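Local structure of spermidine synthase (Corynebacterium glutamicum ATCC 13032, 3GJY) at residues A[34-39]-A[131-136]; A[99-104]-A[141-146]; A[64-69]-A[73-78]. The protein probably catalyses transfer of an aminopropyl group from decarboxylated S-adenosylmethionine to putrescine, giving spermidine. All blocks are in the same frame, centred on the assembly; numbering follows the deposited sequence.

Contact 1 of 3, residues A[34-39]-A[131-136]; sequences IELEAD and EWFDIP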
ATOM      1  N   ILE A  34      -1.525  18.802   8.618  1.00 16.99           N
ATOM      2  CA  ILE A  34      -2.654  18.015   8.110  1.00 16.79           C
ATOM      3  C   ILE A  34      -3.806  18.965   7.767  1.00 17.75           C
ATOM      4  O   ILE A  34      -4.247  19.711   8.644  1.00 18.29           O
ATOM      5  CB  ILE A  34      -3.127  17.011   9.185  1.00 17.49           C
ATOM      6  CG1 ILE A  34      -1.973  16.102   9.628  1.00 19.36           C
ATOM      7  CG2 ILE A  34      -4.293  16.175   8.653  1.00 18.68           C
ATOM      8  CD1 ILE A  34      -2.144  15.547  11.041  1.00 21.24           C
ATOM      9  N   GLU A  35      -4.295  18.915   6.530  1.00 17.10           N
ATOM     10  CA  GLU A  35      -5.419  19.769   6.134  0.50 17.30           C
ATOM     11  C   GLU A  35      -6.630  18.929   5.793  1.00 16.75           C
ATOM     12  O   GLU A  35      -6.536  17.954   5.055  1.00 16.54           O
ATOM     13  CB  GLU A  35      -5.059  20.677   4.958  0.50 18.40           C
ATOM     14  CG  GLU A  35      -6.131  21.698   4.636  0.50 19.43           C
ATOM     15  CD  GLU A  35      -5.984  22.935   5.461  0.50 23.57           C
ATOM     16  OE1 GLU A  35      -4.899  23.089   6.066  0.50 25.66           O
ATOM     17  OE2 GLU A  35      -6.936  23.748   5.489  0.50 26.93           O
ATOM     18  N   LEU A  36      -7.774  19.308   6.376  1.00 16.09           N
ATOM     19  CA  LEU A  36      -9.031  18.622   6.098  1.00 15.26           C
ATOM     20  C   LEU A  36      -9.927  19.569   5.336  1.00 15.71           C
ATOM     21  O   LEU A  36     -10.186  20.681   5.804  1.00 16.78           O
ATOM     22  CB  LEU A  36      -9.704  18.202   7.409  1.00 16.29           C
ATOM     23  CG  LEU A  36      -8.831  17.410   8.404  1.00 16.30           C
ATOM     24  CD1 LEU A  36      -9.651  17.021   9.611  1.00 21.63           C
ATOM     25  CD2 LEU A  36      -8.152  16.156   7.778  1.00 18.23           C
ATOM     26  N   GLU A  37     -10.402  19.122   4.166  1.00 16.61           N
ATOM     27  CA  GLU A  37     -11.291  19.944   3.332  1.00 17.51           C
ATOM     28  C   GLU A  37     -12.573  19.163   3.002  1.00 17.78           C
ATOM     29  O   GLU A  37     -12.516  18.015   2.551  1.00 17.87           O
ATOM     30  CB  GLU A  37     -10.566  20.339   2.043  1.00 17.33           C
ATOM     31  CG  GLU A  37      -9.400  21.272   2.211  1.00 19.85           C
ATOM     32  CD  GLU A  37      -8.626  21.439   0.917  1.00 24.48           C
ATOM     33  OE1 GLU A  37      -7.733  20.625   0.651  1.00 25.53           O
ATOM     34  OE2 GLU A  37      -8.912  22.399   0.148  1.00 29.07           O
ATOM     35  N   ALA A  38     -13.723  19.792   3.208  1.00 17.97           N
ATOM     36  CA  ALA A  38     -15.014  19.168   2.899  1.00 17.43           C
ATOM     37  C   ALA A  38     -15.268  19.283   1.411  1.00 17.21           C
ATOM     38  O   ALA A  38     -15.070  20.352   0.823  1.00 18.73           O
ATOM     39  CB  ALA A  38     -16.136  19.882   3.669  1.00 18.55           C
ATOM     40  N   ASP A  39     -15.692  18.193   0.786  1.00 17.23           N
ATOM     41  CA  ASP A  39     -16.121  18.241  -0.617  1.00 16.86           C
ATOM     42  C   ASP A  39     -17.305  19.191  -0.797  1.00 17.26           C
ATOM     43  O   ASP A  39     -18.292  19.102  -0.070  1.00 17.96           O
ATOM     44  CB  ASP A  39     -16.613  16.867  -1.085  1.00 16.74           C
ATOM     45  CG  ASP A  39     -15.517  15.824  -1.240  1.00 19.65           C
ATOM     46  OD1 ASP A  39     -14.302  16.086  -1.129  1.00 22.38           O
ATOM     47  OD2 ASP A  39     -15.938  14.684  -1.479  1.00 23.34           O
ATOM     48  N   GLU A 131     -10.500   9.438  15.743  1.00 12.08           N
ATOM     49  CA  GLU A 131     -11.607  10.320  16.120  0.50 11.97           C
ATOM     50  C   GLU A 131     -12.534  10.607  14.933  1.00 12.74           C
ATOM     51  O   GLU A 131     -13.761  10.579  15.077  1.00 13.62           O
ATOM     52  CB  GLU A 131     -11.081  11.651  16.683  0.50 12.29           C
ATOM     53  CG  GLU A 131     -10.315  11.591  18.013  0.50 12.79           C
ATOM     54  CD  GLU A 131     -11.103  11.095  19.198  0.50 14.62           C
ATOM     55  OE1 GLU A 131     -12.361  11.003  19.134  0.50 14.82           O
ATOM     56  OE2 GLU A 131     -10.418  10.775  20.209  0.50 15.16           O
ATOM     57  N   TRP A 132     -11.958  10.860  13.746  1.00 12.64           N
ATOM     58  CA  TRP A 132     -12.717  11.490  12.658  1.00 13.39           C
ATOM     59  C   TRP A 132     -12.771  10.759  11.340  1.00 13.17           C
ATOM     60  O   TRP A 132     -13.568  11.134  10.485  1.00 13.79           O
ATOM     61  CB  TRP A 132     -12.131  12.899  12.388  1.00 13.53           C
ATOM     62  CG  TRP A 132     -12.590  13.956  13.343  1.00 14.62           C
ATOM     63  CD1 TRP A 132     -13.606  13.863  14.252  1.00 17.00           C
ATOM     64  CD2 TRP A 132     -12.068  15.285  13.452  1.00 15.09           C
ATOM     65  NE1 TRP A 132     -13.760  15.065  14.917  1.00 19.25           N
ATOM     66  CE2 TRP A 132     -12.824  15.951  14.459  1.00 17.07           C
ATOM     67  CE3 TRP A 132     -11.066  15.987  12.777  1.00 16.53           C
ATOM     68  CZ2 TRP A 132     -12.581  17.291  14.816  1.00 18.90           C
ATOM     69  CZ3 TRP A 132     -10.810  17.325  13.139  1.00 18.35           C
ATOM     70  CH2 TRP A 132     -11.578  17.949  14.142  1.00 20.19           C
ATOM     71  N   PHE A 133     -11.897   9.784  11.112  1.00 12.05           N
ATOM     72  CA  PHE A 133     -11.818   9.189   9.786  1.00 12.54           C
ATOM     73  C   PHE A 133     -12.602   7.891   9.623  1.00 12.37           C
ATOM     74  O   PHE A 133     -12.398   7.130   8.667  1.00 13.02           O
ATOM     75  CB  PHE A 133     -10.394   9.111   9.214  1.00 13.10           C
ATOM     76  CG  PHE A 133      -9.628  10.432   9.224  1.00 12.46           C
ATOM     77  CD1 PHE A 133     -10.275  11.686   9.235  1.00 13.75           C
ATOM     78  CD2 PHE A 133      -8.225  10.386   9.271  1.00 13.39           C
ATOM     79  CE1 PHE A 133      -9.514  12.896   9.266  1.00 15.25           C
ATOM     80  CE2 PHE A 133      -7.455  11.560   9.290  1.00 15.80           C
ATOM     81  CZ  PHE A 133      -8.107  12.827   9.307  1.00 16.32           C
ATOM     82  N   ASP A 134     -13.540   7.673  10.548  1.00 12.33           N
ATOM     83  CA  ASP A 134     -14.643   6.731  10.320  1.00 12.46           C
ATOM     84  C   ASP A 134     -14.133   5.300  10.150  1.00 12.42           C
ATOM     85  O   ASP A 134     -14.541   4.571   9.247  1.00 13.11           O
ATOM     86  CB  ASP A 134     -15.506   7.156   9.106  1.00 12.59           C
ATOM     87  CG  ASP A 134     -16.758   6.339   8.956  1.00 13.48           C
ATOM     88  OD1 ASP A 134     -17.405   6.012   9.984  1.00 18.07           O
ATOM     89  OD2 ASP A 134     -17.146   6.094   7.803  1.00 13.89           O
ATOM     90  N   ILE A 135     -13.296   4.902  11.098  1.00 12.65           N
ATOM     91  CA  ILE A 135     -12.754   3.556  11.134  1.00 12.98           C
ATOM     92  C   ILE A 135     -13.440   2.739  12.199  1.00 12.32           C
ATOM     93  O   ILE A 135     -13.888   3.284  13.220  1.00 13.77           O
ATOM     94  CB  ILE A 135     -11.214   3.570  11.346  1.00 13.09           C
ATOM     95  CG1 ILE A 135     -10.802   4.243  12.654  1.00 12.77           C
ATOM     96  CG2 ILE A 135     -10.536   4.266  10.161  1.00 15.63           C
ATOM     97  CD1 ILE A 135      -9.266   4.117  12.951  1.00 13.51           C
ATOM     98  N   PRO A 136     -13.508   1.418  11.981  1.00 12.84           N
ATOM     99  CA  PRO A 136     -14.120   0.547  12.998  1.00 11.84           C
ATOM    100  C   PRO A 136     -13.164   0.365  14.170  1.00 11.23           C
ATOM    101  O   PRO A 136     -11.959   0.667  14.059  1.00 12.46           O
ATOM    102  CB  PRO A 136     -14.368  -0.754  12.249  1.00 12.25           C
ATOM    103  CG  PRO A 136     -13.320  -0.767  11.188  1.00 14.48           C
ATOM    104  CD  PRO A 136     -13.139   0.682  10.762  1.00 13.07           C
TER
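Leu36 shows how one branched side chain can bridge two aromatic rings that are neighbours in sequence. Its fork is split between them: CD1 goes to the six-membered part of the Trp132 indole, 3.6 Å from CE3, while CD2 goes to the end of the Phe133 ring, 3.7 Å from CZ. The leucine crosses Trp132 at about a right angle but meets Phe133 from the opposite direction. Its reach comes from the torsions, since CG stands anti to the carbonyl carbon (chi1 -52°) and the chain leaves strand 33-38 pointing at the end of helix 123-132. No hydrogen bond spans the two segments, so dispersion and the burial of apolar surface carry the contact.

A second shell sets these groups in place. Ile48 of the adjacent strand 45-50 touches both Leu36 and Phe133, and Leu125 and Leu128 pack on Phe133 from the preceding helix 123-132. Trp132 rests in addition on Ile23. Just beyond the rings, Asp134 forms a salt bridge with Arg105. The contact thus joins the small antiparallel N-terminal sheet to a helix of the Rossmann-like domain, a two-domain plan familiar from spermidine synthases.

Contact 2 of 3, residues A[99-104]-A[141-146]; sequences GACTMA and VKIRVD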
ATOM      1  N   GLY A  99      -2.491   6.628   4.554  1.00 21.67           N
ATOM      2  CA  GLY A  99      -3.125   7.893   4.878  1.00 21.18           C
ATOM      3  C   GLY A  99      -4.539   7.717   5.385  1.00 20.37           C
ATOM      4  O   GLY A  99      -5.362   7.034   4.762  1.00 21.36           O
ATOM      5  N   ALA A 100      -4.778   8.352   6.528  1.00 21.03           N
ATOM      6  CA  ALA A 100      -6.011   8.337   7.230  1.00 17.80           C
ATOM      7  C   ALA A 100      -6.524   6.954   7.655  1.00 15.12           C
ATOM      8  O   ALA A 100      -7.689   6.863   7.998  1.00 14.19           O
ATOM      9  CB  ALA A 100      -7.108   9.073   6.379  1.00 19.51           C
ATOM     10  N   CYS A 101      -5.707   5.891   7.561  1.00 13.18           N
ATOM     11  CA  CYS A 101      -6.207   4.515   7.735  1.00 12.67           C
ATOM     12  C   CYS A 101      -7.295   4.105   6.748  1.00 12.75           C
ATOM     13  O   CYS A 101      -8.066   3.188   7.022  1.00 12.52           O
ATOM     14  CB  CYS A 101      -6.722   4.295   9.165  1.00 13.57           C
ATOM     15  SG  CYS A 101      -5.476   4.485  10.454  1.00 16.10           S
ATOM     16  N   THR A 102      -7.355   4.780   5.597  1.00 12.18           N
ATOM     17  CA  THR A 102      -8.439   4.532   4.656  1.00 11.89           C
ATOM     18  C   THR A 102      -8.383   3.146   4.014  1.00 11.49           C
ATOM     19  O   THR A 102      -9.436   2.494   3.863  1.00 11.60           O
ATOM     20  CB  THR A 102      -8.453   5.643   3.627  1.00 12.25           C
ATOM     21  OG1 THR A 102      -8.613   6.893   4.338  1.00 12.91           O
ATOM     22  CG2 THR A 102      -9.546   5.436   2.525  1.00 14.14           C
HETATM   23  N   MSE A 103      -7.201   2.678   3.608  1.00 12.66           N
HETATM   24  CA  MSE A 103      -7.092   1.327   3.073  0.50 12.20           C
HETATM   25  C   MSE A 103      -7.504   0.267   4.127  1.00 12.38           C
HETATM   26  O   MSE A 103      -8.181  -0.712   3.824  1.00 13.26           O
HETATM   27  CB  MSE A 103      -5.645   1.093   2.607  0.50 12.90           C
HETATM   28  CG  MSE A 103      -5.468  -0.008   1.608  0.50 13.85           C
HETATM   29 SE   MSE A 103      -5.834   0.465  -0.301  0.40 14.13          SE
HETATM   30  CE  MSE A 103      -7.773   0.077  -0.362  0.50 14.37           C
ATOM     31  N   ALA A 104      -7.054   0.458   5.374  1.00 11.32           N
ATOM     32  CA  ALA A 104      -7.433  -0.434   6.477  1.00 11.08           C
ATOM     33  C   ALA A 104      -8.955  -0.483   6.664  1.00 11.11           C
ATOM     34  O   ALA A 104      -9.564  -1.556   6.837  1.00 11.34           O
ATOM     35  CB  ALA A 104      -6.701  -0.051   7.787  1.00 11.75           C
ATOM     36  N   VAL A 141      -9.714  -2.396  12.925  1.00 10.93           N
ATOM     37  CA  VAL A 141      -8.618  -1.465  12.597  1.00 11.53           C
ATOM     38  C   VAL A 141      -7.946  -1.098  13.909  1.00 11.32           C
ATOM     39  O   VAL A 141      -8.598  -0.591  14.811  1.00 12.00           O
ATOM     40  CB  VAL A 141      -9.068  -0.183  11.841  1.00 11.52           C
ATOM     41  CG1 VAL A 141      -7.849   0.783  11.667  1.00 12.17           C
ATOM     42  CG2 VAL A 141      -9.639  -0.569  10.456  1.00 12.22           C
ATOM     43  N   LYS A 142      -6.658  -1.413  14.014  1.00 11.01           N
ATOM     44  CA  LYS A 142      -5.828  -1.129  15.206  1.00 11.19           C
ATOM     45  C   LYS A 142      -4.651  -0.298  14.775  1.00 12.15           C
ATOM     46  O   LYS A 142      -4.020  -0.650  13.771  1.00 13.48           O
ATOM     47  CB  LYS A 142      -5.348  -2.429  15.841  1.00 12.23           C
ATOM     48  CG  LYS A 142      -4.481  -2.294  17.106  1.00 15.10           C
ATOM     49  CD  LYS A 142      -4.140  -3.756  17.585  1.00 18.44           C
ATOM     50  CE  LYS A 142      -3.393  -3.809  18.891  1.00 23.11           C
ATOM     51  NZ  LYS A 142      -3.118  -5.246  19.277  1.00 27.70           N
ATOM     52  N   ILE A 143      -4.388   0.813  15.450  1.00 12.34           N
ATOM     53  CA  ILE A 143      -3.271   1.711  15.057  1.00 12.06           C
ATOM     54  C   ILE A 143      -2.123   1.559  16.039  1.00 11.55           C
ATOM     55  O   ILE A 143      -2.329   1.617  17.262  1.00 13.85           O
ATOM     56  CB  ILE A 143      -3.715   3.195  14.982  1.00 11.93           C
ATOM     57  CG1 ILE A 143      -4.981   3.339  14.092  1.00 12.48           C
ATOM     58  CG2 ILE A 143      -2.565   4.074  14.522  1.00 14.45           C
ATOM     59  CD1 ILE A 143      -5.687   4.661  14.254  1.00 14.02           C
ATOM     60  N   ARG A 144      -0.931   1.327  15.505  1.00 11.91           N
ATOM     61  CA  ARG A 144       0.287   1.334  16.311  1.00 13.58           C
ATOM     62  C   ARG A 144       1.100   2.540  15.861  1.00 13.64           C
ATOM     63  O   ARG A 144       1.430   2.638  14.669  1.00 13.84           O
ATOM     64  CB  ARG A 144       1.063   0.021  16.079  1.00 14.55           C
ATOM     65  CG  ARG A 144       2.342  -0.061  16.832  1.00 18.56           C
ATOM     66  CD  ARG A 144       3.008  -1.402  16.669  1.00 21.16           C
ATOM     67  NE  ARG A 144       4.318  -1.343  17.288  1.00 23.42           N
ATOM     68  CZ  ARG A 144       5.098  -2.409  17.431  1.00 23.39           C
ATOM     69  NH1 ARG A 144       4.677  -3.583  17.010  1.00 26.44           N
ATOM     70  NH2 ARG A 144       6.281  -2.271  17.990  1.00 28.00           N
ATOM     71  N   VAL A 145       1.466   3.410  16.810  1.00 13.67           N
ATOM     72  CA  VAL A 145       2.280   4.588  16.489  1.00 13.66           C
ATOM     73  C   VAL A 145       3.730   4.158  16.693  1.00 14.29           C
ATOM     74  O   VAL A 145       4.171   3.901  17.837  1.00 16.96           O
ATOM     75  CB  VAL A 145       1.924   5.782  17.357  1.00 13.81           C
ATOM     76  CG1 VAL A 145       2.868   6.946  17.038  1.00 16.37           C
ATOM     77  CG2 VAL A 145       0.471   6.166  17.082  1.00 16.02           C
ATOM     78  N   ASP A 146       4.451   4.000  15.573  1.00 14.31           N
ATOM     79  CA  ASP A 146       5.797   3.427  15.609  0.50 15.31           C
ATOM     80  C   ASP A 146       6.484   3.677  14.274  1.00 15.18           C
ATOM     81  O   ASP A 146       5.827   4.089  13.316  1.00 16.26           O
ATOM     82  CB  ASP A 146       5.701   1.914  15.853  0.50 15.65           C
ATOM     83  CG  ASP A 146       6.802   1.386  16.759  0.50 17.35           C
ATOM     84  OD1 ASP A 146       7.937   1.880  16.695  0.50 19.07           O
ATOM     85  OD2 ASP A 146       6.509   0.456  17.540  0.50 21.00           O
TER
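Cys101 and Ile143 meet where the turn leading into helix 102-110 lies over strand 141-145. Followed outward, the cysteine first brings CB to the flank of Val141, a loose approach of 4.5 Å to CG1. The next atom, SG, lies anti to the carbonyl carbon of its own residue (chi1 -62°) and reaches the outer part of Ile143, 3.8 Å from CD1 and equally near CG1. Ile143 answers by extending its long branch: its CB does not head straight for the helix, yet CD1 closes the gap.

One turn further along, Ala104 settles against Val141. Its CB lies 4.0 Å from CG2, and both methyls of the valine face this CB, CG1 at 4.1 Å. CG2 also passes the Ala104 carbonyl, 3.8 Å from O. The nearest pair of CA atoms across the contact, those of Ala104 and Val141, is 6.3 Å apart.

Val118 of the neighbouring parallel strand 115-120 touches both Cys101 and Ala104, so the helix start lies over two strands at the border of the central sheet. Cys101 is the N-cap residue and lies within a turn closed by the backbone bond from Thr102 N to Gly99 O, 3.1 Å. A glycine-rich loop after the first strand of the Rossmann-like domain, here ending at Gly99, is characteristic of AdoMet-dependent methyltransferase-like folds. Across this interface the thiol behaves as an apolar group: sulfur meets only hydrocarbon of the strand, and the two segments are held by van der Waals contact without a hydrogen bond between them.

Contact 3 of 3, residues A[64-69]-A[73-78]; sequences QALEFE and WIATGA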
ATOM      1  N   GLN A  64     -16.263   1.617   1.437  1.00 14.32           N
ATOM      2  CA  GLN A  64     -15.736   1.102   0.173  1.00 15.03           C
ATOM      3  C   GLN A  64     -15.563   2.160  -0.929  1.00 15.56           C
ATOM      4  O   GLN A  64     -15.110   1.822  -2.026  1.00 17.48           O
ATOM      5  CB  GLN A  64     -16.553  -0.095  -0.293  1.00 15.55           C
ATOM      6  CG  GLN A  64     -16.273  -1.334   0.566  1.00 15.51           C
ATOM      7  CD  GLN A  64     -16.983  -2.577   0.026  1.00 17.13           C
ATOM      8  OE1 GLN A  64     -16.937  -2.865  -1.188  1.00 19.88           O
ATOM      9  NE2 GLN A  64     -17.595  -3.341   0.929  1.00 18.59           N
ATOM     10  N   ALA A  65     -15.894   3.422  -0.634  1.00 15.20           N
ATOM     11  CA  ALA A  65     -15.749   4.489  -1.632  1.00 14.48           C
ATOM     12  C   ALA A  65     -14.344   5.057  -1.619  1.00 14.74           C
ATOM     13  O   ALA A  65     -13.921   5.657  -0.619  1.00 14.80           O
ATOM     14  CB  ALA A  65     -16.770   5.600  -1.387  1.00 14.89           C
ATOM     15  N   LEU A  66     -13.616   4.838  -2.719  1.00 14.60           N
ATOM     16  CA  LEU A  66     -12.218   5.283  -2.843  1.00 15.73           C
ATOM     17  C   LEU A  66     -12.058   6.220  -4.015  1.00 16.08           C
ATOM     18  O   LEU A  66     -12.538   5.889  -5.107  1.00 19.12           O
ATOM     19  CB  LEU A  66     -11.287   4.078  -3.058  1.00 15.18           C
ATOM     20  CG  LEU A  66     -11.279   2.988  -1.950  1.00 14.22           C
ATOM     21  CD1 LEU A  66     -10.506   1.743  -2.427  1.00 15.99           C
ATOM     22  CD2 LEU A  66     -10.715   3.514  -0.625  1.00 14.75           C
ATOM     23  N   GLU A  67     -11.327   7.309  -3.824  1.00 16.88           N
ATOM     24  CA  GLU A  67     -11.110   8.274  -4.912  1.00 18.32           C
ATOM     25  C   GLU A  67      -9.695   8.314  -5.449  1.00 18.09           C
ATOM     26  O   GLU A  67      -9.452   8.737  -6.581  1.00 21.42           O
ATOM     27  CB  GLU A  67     -11.640   9.674  -4.574  1.00 19.50           C
ATOM     28  CG  GLU A  67     -13.155   9.682  -4.728  1.00 22.43           C
ATOM     29  CD  GLU A  67     -13.810  11.023  -4.513  1.00 25.56           C
ATOM     30  OE1 GLU A  67     -13.141  12.078  -4.647  1.00 27.98           O
ATOM     31  OE2 GLU A  67     -15.032  10.997  -4.204  1.00 29.92           O
ATOM     32  N   PHE A  68      -8.758   7.834  -4.655  1.00 15.55           N
ATOM     33  CA  PHE A  68      -7.371   7.717  -5.053  1.00 15.15           C
ATOM     34  C   PHE A  68      -7.195   6.489  -5.914  1.00 14.61           C
ATOM     35  O   PHE A  68      -7.500   5.382  -5.477  1.00 14.96           O
ATOM     36  CB  PHE A  68      -6.438   7.649  -3.821  1.00 15.75           C
ATOM     37  CG  PHE A  68      -6.134   9.006  -3.249  1.00 14.48           C
ATOM     38  CD1 PHE A  68      -7.124   9.723  -2.595  1.00 16.51           C
ATOM     39  CD2 PHE A  68      -4.882   9.593  -3.438  1.00 18.47           C
ATOM     40  CE1 PHE A  68      -6.884  11.020  -2.139  1.00 16.53           C
ATOM     41  CE2 PHE A  68      -4.627  10.896  -2.969  1.00 18.12           C
ATOM     42  CZ  PHE A  68      -5.630  11.591  -2.289  1.00 14.94           C
ATOM     43  N   GLU A  69      -6.725   6.690  -7.148  1.00 14.89           N
ATOM     44  CA  GLU A  69      -6.609   5.577  -8.095  1.00 15.29           C
ATOM     45  C   GLU A  69      -5.759   4.444  -7.562  1.00 14.12           C
ATOM     46  O   GLU A  69      -6.129   3.276  -7.652  1.00 14.52           O
ATOM     47  CB  GLU A  69      -6.050   6.050  -9.454  1.00 15.65           C
ATOM     48  CG  GLU A  69      -6.909   7.167 -10.111  1.00 20.63           C
ATOM     49  CD  GLU A  69      -8.273   6.696 -10.569  1.00 24.45           C
ATOM     50  OE1 GLU A  69      -8.453   5.490 -10.816  1.00 26.53           O
ATOM     51  OE2 GLU A  69      -9.190   7.544 -10.685  1.00 30.41           O
ATOM     52  N   TRP A  73      -6.419   0.379  -7.081  1.00 12.60           N
ATOM     53  CA  TRP A  73      -5.572  -0.675  -7.669  1.00 13.21           C
ATOM     54  C   TRP A  73      -5.122  -1.684  -6.623  1.00 13.14           C
ATOM     55  O   TRP A  73      -5.152  -2.899  -6.864  1.00 13.69           O
ATOM     56  CB  TRP A  73      -4.374  -0.075  -8.407  1.00 13.75           C
ATOM     57  CG  TRP A  73      -4.783   0.916  -9.466  1.00 13.46           C
ATOM     58  CD1 TRP A  73      -6.019   1.070 -10.039  1.00 14.29           C
ATOM     59  CD2 TRP A  73      -3.935   1.868 -10.074  1.00 14.28           C
ATOM     60  NE1 TRP A  73      -6.004   2.103 -10.948  1.00 15.09           N
ATOM     61  CE2 TRP A  73      -4.726   2.600 -11.007  1.00 13.41           C
ATOM     62  CE3 TRP A  73      -2.574   2.179  -9.941  1.00 15.58           C
ATOM     63  CZ2 TRP A  73      -4.198   3.646 -11.779  1.00 16.91           C
ATOM     64  CZ3 TRP A  73      -2.043   3.230 -10.743  1.00 18.75           C
ATOM     65  CH2 TRP A  73      -2.860   3.932 -11.638  1.00 16.83           C
ATOM     66  N   ILE A  74      -4.709  -1.180  -5.451  1.00 12.20           N
ATOM     67  CA  ILE A  74      -4.383  -2.085  -4.327  1.00 12.23           C
ATOM     68  C   ILE A  74      -5.628  -2.938  -3.976  1.00 11.95           C
ATOM     69  O   ILE A  74      -5.519  -4.159  -3.789  1.00 12.17           O
ATOM     70  CB  ILE A  74      -3.883  -1.320  -3.097  1.00 12.21           C
ATOM     71  CG1 ILE A  74      -2.517  -0.703  -3.425  1.00 14.33           C
ATOM     72  CG2 ILE A  74      -3.789  -2.244  -1.888  1.00 12.97           C
ATOM     73  CD1 ILE A  74      -2.057   0.312  -2.371  1.00 15.75           C
ATOM     74  N   ALA A  75      -6.793  -2.302  -3.869  1.00 12.16           N
ATOM     75  CA  ALA A  75      -8.012  -3.058  -3.547  1.00 12.27           C
ATOM     76  C   ALA A  75      -8.226  -4.180  -4.552  1.00 13.11           C
ATOM     77  O   ALA A  75      -8.503  -5.311  -4.169  1.00 12.49           O
ATOM     78  CB  ALA A  75      -9.230  -2.136  -3.550  1.00 13.24           C
ATOM     79  N   THR A  76      -8.106  -3.870  -5.849  1.00 13.25           N
ATOM     80  CA  THR A  76      -8.370  -4.869  -6.877  1.00 13.65           C
ATOM     81  C   THR A  76      -7.340  -6.015  -6.820  1.00 13.11           C
ATOM     82  O   THR A  76      -7.712  -7.209  -6.841  1.00 13.25           O
ATOM     83  CB  THR A  76      -8.343  -4.201  -8.262  1.00 12.47           C
ATOM     84  OG1 THR A  76      -9.443  -3.293  -8.348  1.00 15.79           O
ATOM     85  CG2 THR A  76      -8.422  -5.265  -9.381  1.00 15.68           C
ATOM     86  N   GLY A  77      -6.063  -5.663  -6.755  1.00 13.07           N
ATOM     87  CA  GLY A  77      -5.034  -6.708  -6.785  1.00 12.99           C
ATOM     88  C   GLY A  77      -5.075  -7.562  -5.527  1.00 12.99           C
ATOM     89  O   GLY A  77      -4.969  -8.782  -5.606  1.00 14.40           O
ATOM     90  N   ALA A  78      -5.214  -6.919  -4.357  1.00 12.55           N
ATOM     91  CA  ALA A  78      -5.215  -7.660  -3.090  1.00 12.40           C
ATOM     92  C   ALA A  78      -6.471  -8.525  -2.966  1.00 13.49           C
ATOM     93  O   ALA A  78      -6.387  -9.688  -2.563  1.00 13.26           O
ATOM     94  CB  ALA A  78      -5.089  -6.713  -1.876  1.00 13.31           C
TER
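Trp73 N donates to Glu69 O over 3.0 Å, with an N-H...O angle of 150°, an i to i+4 bond near the start of helix 69-85, whose N-cap is Phe68. Trp73 stands between the first and second turns of this helix. The same oxygen lies over one face of the Trp73 indole, 3.2 Å above the plane and displaced toward the rim, with CG and CD1 among the nearest ring atoms. The ring comes to lie there because Trp73 CG stands beside its own backbone N (chi1 -56°), which folds the indole back toward the start of the helix.

The side chain of Glu69 starts beside the ring. Its CB packs 3.8 Å from Trp73 CZ2, and a bend at chi2 (-68°) then turns the carboxylate, whose plane is inclined to the indole by 50°. That carboxylate is engaged by another part of the chain: OE2 accepts from the backbone N of Gly268. Val269, next along, touches both Glu69 and Trp73, while Leu264 of helix 255-264 and Ala271 also pack on Trp73, which is buried.

Upstream, the loop entering the helix is tied down through Leu66, whose carbonyl O accepts from Arg72 NH1. Tyr106 of helix 102-110 touches both Leu66 and Ala75, and between these two residues the leucine methyl CD1 rests 4.2 Å from Ala75 CB.

How the contacts relate
Contact 2 touches both of the others. With contact 1, Ala100 CB packs 3.4 Å from Phe133 CD2, and Ile135 CD1 reaches Ile143 CD1 at 3.8 Å. With contact 3, Thr102 CG2 lies 3.9 Å from Leu66 CD2. Contacts 1 and 3 do not meet; their centres are 18 Å apart, although residues 64-78 fall within the chain loop that contact 1 closes. Formic acid is bound about 4 Å from the Cys101 side chain, and formic acid also lies about 5 Å from that of Phe133. It is probably a crystallisation component; such molecules often mark pockets, but overlap with the site where relatives bind AdoMet-type ligands is not established.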